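Local coordinates for protein transcription regulator (Haloarcula marismortui ATCC 43049, PDB 3CRJ) that probably binds DNA at regulatory sites through a helix-turn-helix domain and acts as a transcriptional repressor of the TetR family, at residues R72-I77 with D131-Y136; F65-L70 with S124-Q129. One frame throughout, in Å; residues are numbered along the deposited sequence.

Two helices of a TetR-family regulator, 58-78 and 121-148, run side by side in nearly the same direction, and the two contacts sample this one interface at successive levels. Along the chain the segments come in the order 65-70, 72-77, 124-129 and 131-136, so that each contact pairs an earlier segment with a later one and the two pairings cross. Their centres lie about 10 Å apart. Contact 2, on the side nearer the DNA-binding domain, has the closer axes and a salt bridge; contact 1, further along both helices, has wider spacing filled by aromatic and aliphatic groups. Together they show how a parallel helix pair is joined within the all-helical regulatory core.

Contact 1: R72-I77 with D131-Y136; sequences RFVDSI and DEYVRY
V74 lays its CG2 methyl over one face of the Y133 ring, 3.5 Å from the ring centroid and 20° off the normal, a CH-pi contact shifted toward CZ, the carbon that bears the hydroxyl, while CB and CG1 of V74 approach the hydroxyl itself. Y133, whose CB points toward the neighbouring helix, holds CG anti to the backbone N (chi1 -178°), and its ring lies between the two helices. F73 meets another part of the same ring: CE2 of F73 lies 3.9 Å from CE2 of Y133, at the tyrosine's edge and near its plane. The same F73 CE2 atom also lies 4.0 Å from V134 CG2. The large rings bridge helices whose local axes are 11.8 Å apart and only 14° from parallel, part of the helical bundle that forms the regulatory core of TetR proteins. Apolar contacts carry this level of the interface. I77 packs CG1 over one face of the F73 ring, within its own helix, and its CB lies 4.3 Å from Y133 OH. L96 of helix 85-97 touches both F73 and V134, and M137 of helix 121-148 adds to the packing around F73 and I77.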
ATOM      1  N   ARG A  72       0.868  21.310  -1.808  1.00 67.85           N
ATOM      2  CA  ARG A  72      -0.460  21.439  -1.220  1.00 68.94           C
ATOM      3  C   ARG A  72      -0.431  20.874   0.211  1.00 68.53           C
ATOM      4  O   ARG A  72      -0.960  21.485   1.149  1.00 68.86           O
ATOM      5  CB  ARG A  72      -1.495  20.692  -2.076  1.00 69.39           C
ATOM      6  CG  ARG A  72      -2.396  21.524  -2.996  1.00 72.77           C
ATOM      7  CD  ARG A  72      -3.834  20.980  -2.788  1.00 78.78           C
ATOM      8  NE  ARG A  72      -4.756  21.098  -3.927  1.00 82.07           N
ATOM      9  CZ  ARG A  72      -5.772  20.254  -4.145  1.00 83.90           C
ATOM     10  NH1 ARG A  72      -5.971  19.236  -3.308  1.00 85.08           N
ATOM     11  NH2 ARG A  72      -6.577  20.405  -5.199  1.00 83.33           N
ATOM     12  N   PHE A  73       0.204  19.719   0.375  1.00 68.07           N
ATOM     13  CA  PHE A  73       0.284  19.088   1.688  1.00 68.01           C
ATOM     14  C   PHE A  73       1.161  19.921   2.631  1.00 68.21           C
ATOM     15  O   PHE A  73       0.760  20.218   3.762  1.00 68.16           O
ATOM     16  CB  PHE A  73       0.804  17.659   1.584  1.00 67.15           C
ATOM     17  CG  PHE A  73       0.996  17.000   2.910  1.00 66.55           C
ATOM     18  CD1 PHE A  73      -0.089  16.531   3.629  1.00 65.80           C
ATOM     19  CD2 PHE A  73       2.262  16.838   3.443  1.00 66.30           C
ATOM     20  CE1 PHE A  73       0.081  15.916   4.862  1.00 64.62           C
ATOM     21  CE2 PHE A  73       2.440  16.224   4.680  1.00 66.30           C
ATOM     22  CZ  PHE A  73       1.343  15.767   5.388  1.00 65.66           C
ATOM     23  N   VAL A  74       2.338  20.312   2.135  1.00 68.33           N
ATOM     24  CA  VAL A  74       3.272  21.169   2.862  1.00 68.51           C
ATOM     25  C   VAL A  74       2.600  22.462   3.351  1.00 68.57           C
ATOM     26  O   VAL A  74       2.753  22.842   4.515  1.00 68.48           O
ATOM     27  CB  VAL A  74       4.550  21.446   2.010  1.00 69.02           C
ATOM     28  CG1 VAL A  74       5.302  22.714   2.470  1.00 68.99           C
ATOM     29  CG2 VAL A  74       5.474  20.227   2.018  1.00 68.39           C
ATOM     30  N   ASP A  75       1.840  23.105   2.464  1.00 68.67           N
ATOM     31  CA  ASP A  75       1.058  24.295   2.799  1.00 68.39           C
ATOM     32  C   ASP A  75       0.189  24.095   4.023  1.00 68.47           C
ATOM     33  O   ASP A  75       0.269  24.874   4.978  1.00 68.35           O
ATOM     34  CB  ASP A  75       0.159  24.693   1.629  1.00 68.46           C
ATOM     35  CG  ASP A  75       0.841  25.623   0.649  1.00 67.81           C
ATOM     36  OD1 ASP A  75       2.015  26.007   0.894  1.00 68.12           O
ATOM     37  OD2 ASP A  75       0.194  25.962  -0.369  1.00 64.59           O
ATOM     38  N   SER A  76      -0.630  23.047   3.993  1.00 68.56           N
ATOM     39  CA  SER A  76      -1.623  22.808   5.044  1.00 68.88           C
ATOM     40  C   SER A  76      -0.976  22.560   6.402  1.00 68.25           C
ATOM     41  O   SER A  76      -1.529  22.963   7.425  1.00 68.34           O
ATOM     42  CB  SER A  76      -2.533  21.643   4.671  1.00 69.26           C
ATOM     43  OG  SER A  76      -1.774  20.443   4.568  1.00 71.94           O
ATOM     44  N   ILE A  77       0.189  21.901   6.396  1.00 67.50           N
ATOM     45  CA  ILE A  77       1.010  21.719   7.604  1.00 66.49           C
ATOM     46  C   ILE A  77       1.593  23.036   8.143  1.00 66.30           C
ATOM     47  O   ILE A  77       1.587  23.258   9.354  1.00 65.96           O
ATOM     48  CB  ILE A  77       2.145  20.690   7.388  1.00 66.47           C
ATOM     49  CG1 ILE A  77       1.577  19.325   6.958  1.00 66.14           C
ATOM     50  CG2 ILE A  77       3.016  20.558   8.645  1.00 65.39           C
ATOM     51  CD1 ILE A  77       0.567  18.667   7.955  1.00 64.92           C
ATOM     52  N   ASP A 131       7.455  10.756   1.257  1.00 60.81           N
ATOM     53  CA  ASP A 131       7.744   9.975   2.436  1.00 61.30           C
ATOM     54  C   ASP A 131       8.750  10.672   3.361  1.00 62.29           C
ATOM     55  O   ASP A 131       8.451  10.796   4.543  1.00 63.27           O
ATOM     56  CB  ASP A 131       8.228   8.598   2.034  1.00 61.32           C
ATOM     57  CG  ASP A 131       8.320   7.651   3.196  1.00 62.47           C
ATOM     58  OD1 ASP A 131       7.307   7.396   3.893  1.00 65.41           O
ATOM     59  OD2 ASP A 131       9.423   7.134   3.400  1.00 63.87           O
ATOM     60  N   GLU A 132       9.903  11.149   2.846  1.00 62.29           N
ATOM     61  CA  GLU A 132      10.903  11.850   3.687  1.00 62.56           C
ATOM     62  C   GLU A 132      10.332  13.058   4.423  1.00 62.34           C
ATOM     63  O   GLU A 132      10.686  13.315   5.581  1.00 61.60           O
ATOM     64  CB  GLU A 132      12.146  12.319   2.911  1.00 62.29           C
ATOM     65  CG  GLU A 132      13.009  11.259   2.261  1.00 66.03           C
ATOM     66  CD  GLU A 132      13.791  10.361   3.228  1.00 72.23           C
ATOM     67  OE1 GLU A 132      13.340  10.113   4.380  1.00 74.55           O
ATOM     68  OE2 GLU A 132      14.863   9.859   2.797  1.00 75.21           O
ATOM     69  N   TYR A 133       9.462  13.797   3.741  1.00 62.45           N
ATOM     70  CA  TYR A 133       8.903  15.003   4.309  1.00 63.04           C
ATOM     71  C   TYR A 133       8.043  14.664   5.513  1.00 62.74           C
ATOM     72  O   TYR A 133       8.118  15.337   6.561  1.00 62.71           O
ATOM     73  CB  TYR A 133       8.059  15.765   3.288  1.00 64.47           C
ATOM     74  CG  TYR A 133       7.511  17.035   3.870  1.00 66.26           C
ATOM     75  CD1 TYR A 133       8.316  18.183   3.962  1.00 67.07           C
ATOM     76  CD2 TYR A 133       6.207  17.093   4.379  1.00 67.72           C
ATOM     77  CE1 TYR A 133       7.833  19.358   4.525  1.00 67.78           C
ATOM     78  CE2 TYR A 133       5.708  18.274   4.964  1.00 68.70           C
ATOM     79  CZ  TYR A 133       6.529  19.400   5.025  1.00 68.44           C
ATOM     80  OH  TYR A 133       6.051  20.588   5.555  1.00 69.70           O
ATOM     81  N   VAL A 134       7.238  13.612   5.355  1.00 61.50           N
ATOM     82  CA  VAL A 134       6.353  13.161   6.411  1.00 60.44           C
ATOM     83  C   VAL A 134       7.190  12.655   7.554  1.00 60.56           C
ATOM     84  O   VAL A 134       7.019  13.089   8.681  1.00 61.07           O
ATOM     85  CB  VAL A 134       5.341  12.106   5.902  1.00 60.52           C
ATOM     86  CG1 VAL A 134       4.576  11.462   7.061  1.00 58.79           C
ATOM     87  CG2 VAL A 134       4.371  12.750   4.879  1.00 57.64           C
ATOM     88  N   ARG A 135       8.123  11.763   7.251  1.00 60.65           N
ATOM     89  CA  ARG A 135       9.119  11.293   8.211  1.00 60.94           C
ATOM     90  C   ARG A 135       9.783  12.454   9.007  1.00 61.22           C
ATOM     91  O   ARG A 135       9.788  12.444  10.246  1.00 61.25           O
ATOM     92  CB  ARG A 135      10.150  10.469   7.450  1.00 61.12           C
ATOM     93  CG  ARG A 135      11.127   9.681   8.285  1.00 62.97           C
ATOM     94  CD  ARG A 135      12.281   9.171   7.403  1.00 66.28           C
ATOM     95  NE  ARG A 135      13.564   9.155   8.122  1.00 68.57           N
ATOM     96  CZ  ARG A 135      14.663   9.818   7.757  1.00 70.50           C
ATOM     97  NH1 ARG A 135      14.699  10.579   6.654  1.00 72.16           N
ATOM     98  NH2 ARG A 135      15.748   9.721   8.512  1.00 71.90           N
ATOM     99  N   TYR A 136      10.317  13.460   8.305  1.00 61.06           N
ATOM    100  CA  TYR A 136      10.891  14.614   8.973  1.00 60.40           C
ATOM    101  C   TYR A 136       9.889  15.266   9.925  1.00 60.98           C
ATOM    102  O   TYR A 136      10.208  15.501  11.074  1.00 61.47           O
ATOM    103  CB  TYR A 136      11.454  15.636   7.984  1.00 59.62           C
ATOM    104  CG  TYR A 136      12.027  16.902   8.635  1.00 59.19           C
ATOM    105  CD1 TYR A 136      13.400  17.080   8.797  1.00 58.04           C
ATOM    106  CD2 TYR A 136      11.183  17.928   9.076  1.00 58.96           C
ATOM    107  CE1 TYR A 136      13.913  18.255   9.387  1.00 59.60           C
ATOM    108  CE2 TYR A 136      11.671  19.088   9.670  1.00 57.47           C
ATOM    109  CZ  TYR A 136      13.033  19.262   9.825  1.00 59.72           C
ATOM    110  OH  TYR A 136      13.499  20.446  10.421  1.00 59.52           O
TER

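Contact 2: F65-L70 with S124-Q129; sequences FLDYLL and SDRFRQ
Within the helical core of this TetR-family regulator, helices 58-78 and 121-148 lie almost parallel here, their local axes 9.9 Å apart and 7° from alignment, and a salt bridge joins D67 to R126. The NE of R126 donates to OD2 of D67 at 2.8 Å, reaching that oxygen on its syn side, slightly out of the carboxylate plane. A weak second bond runs from R126 NE to D67 OD1 at 3.3 Å, so one N-H is shared unequally by both oxygens. The acid lies at the guanidinium edge, and the two flat groups are only 16° apart. The arginine chain bends at chi2 (30°), which sets CD beside the D67 carboxylate, while NH1 makes a weak bond back to the carbonyl of A122. Nearer the arginine's backbone, CG of R126 lies 3.7 Å from CB of L66. An alanine at R126 would probably leave the D67 carboxylate without its cationic mate and open a gap beside L66. On the inner side, L66 sets its CD1 methyl over one face of the F127 ring, 4.2 Å from the ring centroid and displaced toward CZ. L110 and M113 of helix 104-115 also pack on L66, and M176 of the second subunit touches F127. Further along, L70 CD2 approaches the chain of Q129 at 4.4 Å from its CG. Such near-parallel packing of the helix leading out of the DNA-binding domain against a helix of the C-terminal domain belongs to the all-helical TetR fold.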
ATOM      1  N   PHE A  65       2.815  16.861 -11.132  1.00 57.80           N
ATOM      2  CA  PHE A  65       1.582  16.725 -10.365  1.00 58.28           C
ATOM      3  C   PHE A  65       1.837  16.128  -8.986  1.00 58.86           C
ATOM      4  O   PHE A  65       1.205  16.529  -8.006  1.00 59.35           O
ATOM      5  CB  PHE A  65       0.522  15.911 -11.119  1.00 58.37           C
ATOM      6  CG  PHE A  65      -0.810  15.841 -10.405  1.00 58.92           C
ATOM      7  CD1 PHE A  65      -1.674  16.941 -10.394  1.00 59.65           C
ATOM      8  CD2 PHE A  65      -1.197  14.690  -9.730  1.00 58.73           C
ATOM      9  CE1 PHE A  65      -2.902  16.884  -9.721  1.00 58.86           C
ATOM     10  CE2 PHE A  65      -2.432  14.625  -9.050  1.00 59.18           C
ATOM     11  CZ  PHE A  65      -3.277  15.728  -9.047  1.00 58.87           C
ATOM     12  N   LEU A  66       2.757  15.175  -8.891  1.00 59.10           N
ATOM     13  CA  LEU A  66       3.163  14.730  -7.572  1.00 59.28           C
ATOM     14  C   LEU A  66       3.763  15.901  -6.766  1.00 59.84           C
ATOM     15  O   LEU A  66       3.316  16.178  -5.641  1.00 59.79           O
ATOM     16  CB  LEU A  66       4.086  13.518  -7.658  1.00 59.19           C
ATOM     17  CG  LEU A  66       3.333  12.246  -8.103  1.00 58.29           C
ATOM     18  CD1 LEU A  66       4.279  11.086  -8.368  1.00 57.96           C
ATOM     19  CD2 LEU A  66       2.282  11.844  -7.111  1.00 54.96           C
ATOM     20  N   ASP A  67       4.714  16.624  -7.365  1.00 60.11           N
ATOM     21  CA  ASP A  67       5.347  17.781  -6.704  1.00 60.59           C
ATOM     22  C   ASP A  67       4.305  18.763  -6.215  1.00 60.73           C
ATOM     23  O   ASP A  67       4.422  19.323  -5.116  1.00 60.78           O
ATOM     24  CB  ASP A  67       6.314  18.498  -7.642  1.00 60.10           C
ATOM     25  CG  ASP A  67       7.483  17.626  -8.049  1.00 60.90           C
ATOM     26  OD1 ASP A  67       8.067  17.914  -9.114  1.00 60.14           O
ATOM     27  OD2 ASP A  67       7.815  16.654  -7.310  1.00 61.91           O
ATOM     28  N   TYR A  68       3.281  18.935  -7.048  1.00 60.52           N
ATOM     29  CA  TYR A  68       2.138  19.765  -6.730  1.00 60.32           C
ATOM     30  C   TYR A  68       1.390  19.262  -5.499  1.00 60.26           C
ATOM     31  O   TYR A  68       1.111  20.043  -4.609  1.00 60.38           O
ATOM     32  CB  TYR A  68       1.235  19.880  -7.957  1.00 60.32           C
ATOM     33  CG  TYR A  68      -0.124  20.460  -7.728  1.00 60.17           C
ATOM     34  CD1 TYR A  68      -0.324  21.836  -7.719  1.00 61.50           C
ATOM     35  CD2 TYR A  68      -1.234  19.626  -7.570  1.00 60.40           C
ATOM     36  CE1 TYR A  68      -1.612  22.371  -7.533  1.00 62.70           C
ATOM     37  CE2 TYR A  68      -2.510  20.134  -7.370  1.00 60.13           C
ATOM     38  CZ  TYR A  68      -2.705  21.508  -7.352  1.00 61.71           C
ATOM     39  OH  TYR A  68      -3.980  22.016  -7.163  1.00 60.63           O
ATOM     40  N   LEU A  69       1.079  17.974  -5.432  1.00 60.44           N
ATOM     41  CA  LEU A  69       0.349  17.464  -4.279  1.00 61.00           C
ATOM     42  C   LEU A  69       1.177  17.598  -3.000  1.00 61.76           C
ATOM     43  O   LEU A  69       0.629  17.851  -1.928  1.00 62.24           O
ATOM     44  CB  LEU A  69      -0.093  16.012  -4.470  1.00 60.48           C
ATOM     45  CG  LEU A  69      -1.015  15.668  -5.639  1.00 61.00           C
ATOM     46  CD1 LEU A  69      -1.400  14.180  -5.642  1.00 59.39           C
ATOM     47  CD2 LEU A  69      -2.270  16.537  -5.657  1.00 60.78           C
ATOM     48  N   LEU A  70       2.494  17.447  -3.105  1.00 62.29           N
ATOM     49  CA  LEU A  70       3.339  17.603  -1.936  1.00 62.66           C
ATOM     50  C   LEU A  70       3.294  19.045  -1.415  1.00 63.56           C
ATOM     51  O   LEU A  70       3.251  19.256  -0.211  1.00 63.70           O
ATOM     52  CB  LEU A  70       4.781  17.140  -2.217  1.00 62.58           C
ATOM     53  CG  LEU A  70       5.774  17.148  -1.044  1.00 62.15           C
ATOM     54  CD1 LEU A  70       5.251  16.245   0.061  1.00 62.17           C
ATOM     55  CD2 LEU A  70       7.199  16.752  -1.464  1.00 61.11           C
ATOM     56  N   SER A 124       9.344   7.296  -8.498  1.00 60.13           N
ATOM     57  CA  SER A 124      10.037   6.757  -7.337  1.00 59.85           C
ATOM     58  C   SER A 124      10.703   7.863  -6.525  1.00 59.61           C
ATOM     59  O   SER A 124      10.443   7.979  -5.320  1.00 59.45           O
ATOM     60  CB  SER A 124      11.071   5.726  -7.761  1.00 59.95           C
ATOM     61  OG  SER A 124      11.600   5.093  -6.614  1.00 61.56           O
ATOM     62  N   ASP A 125      11.540   8.674  -7.176  1.00 59.04           N
ATOM     63  CA  ASP A 125      12.119   9.858  -6.524  1.00 59.33           C
ATOM     64  C   ASP A 125      11.078  10.678  -5.757  1.00 59.30           C
ATOM     65  O   ASP A 125      11.344  11.150  -4.644  1.00 59.09           O
ATOM     66  CB  ASP A 125      12.789  10.783  -7.546  1.00 59.31           C
ATOM     67  CG  ASP A 125      14.009  10.166  -8.197  1.00 60.09           C
ATOM     68  OD1 ASP A 125      14.560   9.201  -7.635  1.00 61.65           O
ATOM     69  OD2 ASP A 125      14.425  10.647  -9.280  1.00 61.09           O
ATOM     70  N   ARG A 126       9.900  10.823  -6.372  1.00 59.39           N
ATOM     71  CA  ARG A 126       8.847  11.745  -5.953  1.00 59.30           C
ATOM     72  C   ARG A 126       8.109  11.237  -4.740  1.00 59.70           C
ATOM     73  O   ARG A 126       7.737  12.020  -3.856  1.00 59.80           O
ATOM     74  CB  ARG A 126       7.840  11.907  -7.087  1.00 59.41           C
ATOM     75  CG  ARG A 126       7.791  13.244  -7.797  1.00 58.87           C
ATOM     76  CD  ARG A 126       9.095  13.930  -7.797  1.00 59.40           C
ATOM     77  NE  ARG A 126       9.195  14.872  -8.903  1.00 59.60           N
ATOM     78  CZ  ARG A 126       9.908  14.647 -10.006  1.00 59.53           C
ATOM     79  NH1 ARG A 126      10.565  13.504 -10.153  1.00 58.50           N
ATOM     80  NH2 ARG A 126       9.975  15.569 -10.956  1.00 58.18           N
ATOM     81  N   PHE A 127       7.862   9.930  -4.730  1.00 59.91           N
ATOM     82  CA  PHE A 127       7.188   9.268  -3.631  1.00 60.08           C
ATOM     83  C   PHE A 127       8.107   9.125  -2.433  1.00 60.89           C
ATOM     84  O   PHE A 127       7.639   9.071  -1.297  1.00 61.58           O
ATOM     85  CB  PHE A 127       6.745   7.867  -4.050  1.00 60.06           C
ATOM     86  CG  PHE A 127       5.510   7.828  -4.917  1.00 59.83           C
ATOM     87  CD1 PHE A 127       4.300   8.337  -4.462  1.00 58.26           C
ATOM     88  CD2 PHE A 127       5.553   7.221  -6.174  1.00 59.40           C
ATOM     89  CE1 PHE A 127       3.169   8.297  -5.269  1.00 59.95           C
ATOM     90  CE2 PHE A 127       4.411   7.167  -6.990  1.00 59.18           C
ATOM     91  CZ  PHE A 127       3.224   7.705  -6.537  1.00 59.79           C
ATOM     92  N   ARG A 128       9.414   9.008  -2.674  1.00 61.56           N
ATOM     93  CA  ARG A 128      10.378   8.955  -1.572  1.00 62.11           C
ATOM     94  C   ARG A 128      10.451  10.344  -0.921  1.00 61.68           C
ATOM     95  O   ARG A 128      10.541  10.500   0.300  1.00 60.58           O
ATOM     96  CB  ARG A 128      11.742   8.496  -2.074  1.00 61.63           C
ATOM     97  CG  ARG A 128      12.842   8.560  -1.007  1.00 63.51           C
ATOM     98  CD  ARG A 128      14.185   8.017  -1.510  1.00 63.77           C
ATOM     99  NE  ARG A 128      14.263   6.547  -1.524  1.00 67.84           N
ATOM    100  CZ  ARG A 128      14.009   5.787  -2.592  1.00 68.18           C
ATOM    101  NH1 ARG A 128      14.132   4.468  -2.509  1.00 67.22           N
ATOM    102  NH2 ARG A 128      13.640   6.342  -3.746  1.00 68.45           N
ATOM    103  N   GLN A 129      10.359  11.347  -1.771  1.00 62.05           N
ATOM    104  CA  GLN A 129      10.399  12.723  -1.329  1.00 63.04           C
ATOM    105  C   GLN A 129       9.253  12.991  -0.352  1.00 62.37           C
ATOM    106  O   GLN A 129       9.461  13.534   0.736  1.00 61.99           O
ATOM    107  CB  GLN A 129      10.302  13.644  -2.547  1.00 63.05           C
ATOM    108  CG  GLN A 129      11.115  14.905  -2.429  1.00 65.69           C
ATOM    109  CD  GLN A 129      11.130  15.714  -3.715  1.00 68.55           C
ATOM    110  OE1 GLN A 129      11.053  15.174  -4.829  1.00 70.35           O
ATOM    111  NE2 GLN A 129      11.243  17.021  -3.564  1.00 69.67           N
TER